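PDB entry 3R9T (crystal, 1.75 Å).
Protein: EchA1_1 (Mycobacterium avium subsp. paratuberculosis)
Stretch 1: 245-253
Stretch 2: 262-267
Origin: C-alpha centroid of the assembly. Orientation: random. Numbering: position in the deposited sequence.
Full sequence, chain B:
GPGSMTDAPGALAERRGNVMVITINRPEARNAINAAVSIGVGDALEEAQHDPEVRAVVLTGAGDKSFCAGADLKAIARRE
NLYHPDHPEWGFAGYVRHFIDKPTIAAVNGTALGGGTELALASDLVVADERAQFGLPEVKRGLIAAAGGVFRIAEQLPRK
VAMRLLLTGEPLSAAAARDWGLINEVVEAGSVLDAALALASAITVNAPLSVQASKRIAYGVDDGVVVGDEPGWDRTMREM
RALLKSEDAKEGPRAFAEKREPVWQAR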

# COMPACT_ATOMS: atom_id res chain seq x y z
N LYS B 245 4.07 -5.05 31.59
CA LYS B 245 3.57 -5.21 32.97
C LYS B 245 2.70 -6.45 33.18
O LYS B 245 2.21 -6.68 34.29
CB LYS B 245 2.77 -3.96 33.38
N SER B 246 2.54 -7.27 32.14
CA SER B 246 1.59 -8.37 32.16
C SER B 246 2.20 -9.67 32.66
O SER B 246 3.38 -9.95 32.45
CB SER B 246 0.99 -8.61 30.76
OG SER B 246 1.91 -9.29 29.91
N GLU B 247 1.36 -10.46 33.32
CA GLU B 247 1.73 -11.82 33.72
C GLU B 247 2.12 -12.66 32.49
O GLU B 247 3.07 -13.44 32.55
CB GLU B 247 0.59 -12.48 34.49
N ASP B 248 1.40 -12.51 31.38
CA ASP B 248 1.67 -13.33 30.18
C ASP B 248 3.05 -13.08 29.56
O ASP B 248 3.64 -13.99 28.97
CB ASP B 248 0.60 -13.11 29.11
CG ASP B 248 -0.68 -13.86 29.39
OD1 ASP B 248 -0.72 -14.69 30.34
OD2 ASP B 248 -1.66 -13.62 28.65
N ALA B 249 3.56 -11.86 29.69
CA ALA B 249 4.89 -11.52 29.19
C ALA B 249 5.97 -12.23 30.00
O ALA B 249 7.09 -12.41 29.53
CB ALA B 249 5.11 -10.01 29.21
N LYS B 250 5.62 -12.60 31.23
CA LYS B 250 6.45 -13.50 32.03
C LYS B 250 6.35 -14.95 31.54
O LYS B 250 7.37 -15.63 31.42
CB LYS B 250 6.06 -13.43 33.51
N GLU B 251 5.14 -15.41 31.28
CA GLU B 251 4.91 -16.82 30.95
C GLU B 251 5.58 -17.26 29.65
O GLU B 251 6.11 -18.37 29.56
CB GLU B 251 3.41 -17.13 30.91
CG GLU B 251 3.05 -18.50 30.33
CD GLU B 251 3.44 -19.67 31.23
OE1 GLU B 251 4.21 -19.48 32.19
OE2 GLU B 251 2.97 -20.79 30.96
N GLY B 252 5.55 -16.39 28.64
CA GLY B 252 6.14 -16.72 27.33
C GLY B 252 7.56 -17.25 27.43
O GLY B 252 7.84 -18.35 26.95
N PRO B 253 8.47 -16.48 28.04
CA PRO B 253 9.85 -16.94 28.26
C PRO B 253 9.97 -18.12 29.22
O PRO B 253 10.75 -19.05 28.96
CB PRO B 253 10.53 -15.70 28.85
CG PRO B 253 9.78 -14.57 28.23
CD PRO B 253 8.36 -15.02 28.21
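Stretch 2 (262-267) PVWQAR

Stretch 1 is the start of a helix: K245 and S246 lead in as loop, S246 takes the N-cap position, and the helix runs on past P253, kinked where the proline nitrogen has no hydrogen to give to the turn before. Stretch 2, the last six residues of the chain, has no regular secondary structure. P262, V263 and W264 are extended; Q265 turns to phi/psi -104/-19; A266 then takes positive phi, 69/34, and brings the terminal carboxylate back to the helix start. The register is antiparallel: P262 lies by G252 (CA to CA 5.9 Å), W264 by D248 (5.8 Å) and R267 by S246 (5.4 Å). The tail thus travels from the second turn of the helix back to its first residues.

The first rule is that a helix start has free amide hydrogens, and here the chain end supplies acceptors for them. E247 N donates to R267 OXT at 2.8 Å and D248 N to R267 O at 2.9 Å, so the two carboxylate oxygens serve consecutive amides. The next amide is capped from within stretch 1: A249 N donates to S246 OG at 3.1 Å. A negative carboxylate at the N-terminal end also suits the helix dipole.

The second rule is the reverse arrangement, with helix carboxylates receiving the amides of the tail. D248, buried and in the m rotamer, grips two successive residues: Q265 N donates to its OD1 at 2.8 Å, nearly straight at 174°, and A266 N to its OD2 at 2.8 Å. Water 1 also donates to D248 OD1 at 2.7 Å and, weakly, to V263 O at 3.4 Å, linking the side chain to a tail carbonyl as well. Three residues on, E251 reaches out with chi1 t and chi2 p, and its OE2 accepts from V263 N at 2.9 Å. Its aliphatic part is used as well, with E251 CG 3.8 Å from P262 CB.

Between these polar anchors, W264 leaves its backbone sideways, yet its ring end comes nearer to the helix. W264 CZ3 lies 3.4 Å from D248 O, which meets the ring at its edge, and 3.6 Å from G252 N. An ideal CB on G252 would clash with P253 CD at 2.9 Å, and would stand 3.5 Å from W264 CH2. The indole nitrogen, W264 NE1, is hydrogen-bonded elsewhere in the structure.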

# COMPACT_ATOMS: atom_id res chain seq x y z
N PRO B 262 3.01 -22.48 26.65
CA PRO B 262 2.63 -21.49 27.65
C PRO B 262 1.15 -21.61 27.97
O PRO B 262 0.38 -22.11 27.14
CB PRO B 262 2.92 -20.16 26.96
CG PRO B 262 2.76 -20.45 25.52
CD PRO B 262 3.22 -21.87 25.33
N VAL B 263 0.77 -21.17 29.15
CA VAL B 263 -0.63 -21.14 29.53
C VAL B 263 -0.97 -19.68 29.73
O VAL B 263 -0.60 -19.08 30.74
CB VAL B 263 -0.90 -21.96 30.80
CG1 VAL B 263 -2.39 -22.20 30.96
CG2 VAL B 263 -0.16 -23.29 30.73
N TRP B 264 -1.62 -19.09 28.73
CA TRP B 264 -1.89 -17.66 28.74
C TRP B 264 -3.09 -17.34 29.63
O TRP B 264 -4.09 -18.07 29.62
CB TRP B 264 -2.15 -17.14 27.33
CG TRP B 264 -1.13 -17.46 26.27
CD1 TRP B 264 -1.37 -18.13 25.11
CD2 TRP B 264 0.25 -17.09 26.25
NE1 TRP B 264 -0.22 -18.21 24.37
CE2 TRP B 264 0.79 -17.58 25.04
CE3 TRP B 264 1.09 -16.40 27.13
CZ2 TRP B 264 2.13 -17.41 24.69
CZ3 TRP B 264 2.42 -16.23 26.78
CH2 TRP B 264 2.93 -16.73 25.57
N GLN B 265 -2.98 -16.26 30.40
CA GLN B 265 -4.07 -15.80 31.27
C GLN B 265 -4.82 -14.59 30.74
O GLN B 265 -5.94 -14.32 31.18
CB GLN B 265 -3.54 -15.44 32.65
CG GLN B 265 -2.92 -16.58 33.41
CD GLN B 265 -2.25 -16.10 34.67
OE1 GLN B 265 -2.75 -15.20 35.35
NE2 GLN B 265 -1.12 -16.71 35.00
N ALA B 266 -4.21 -13.85 29.82
CA ALA B 266 -4.78 -12.59 29.33
C ALA B 266 -4.75 -11.49 30.39
O ALA B 266 -5.66 -10.65 30.46
CB ALA B 266 -6.21 -12.80 28.81
N ARG B 267 -3.71 -11.52 31.21
CA ARG B 267 -3.41 -10.47 32.17
C ARG B 267 -1.91 -10.46 32.34
O ARG B 267 -1.23 -11.26 31.67
CB ARG B 267 -4.11 -10.73 33.51
OXT ARG B 267 -1.35 -9.68 33.11
O HOH W 1 0.24 -16.19 32.33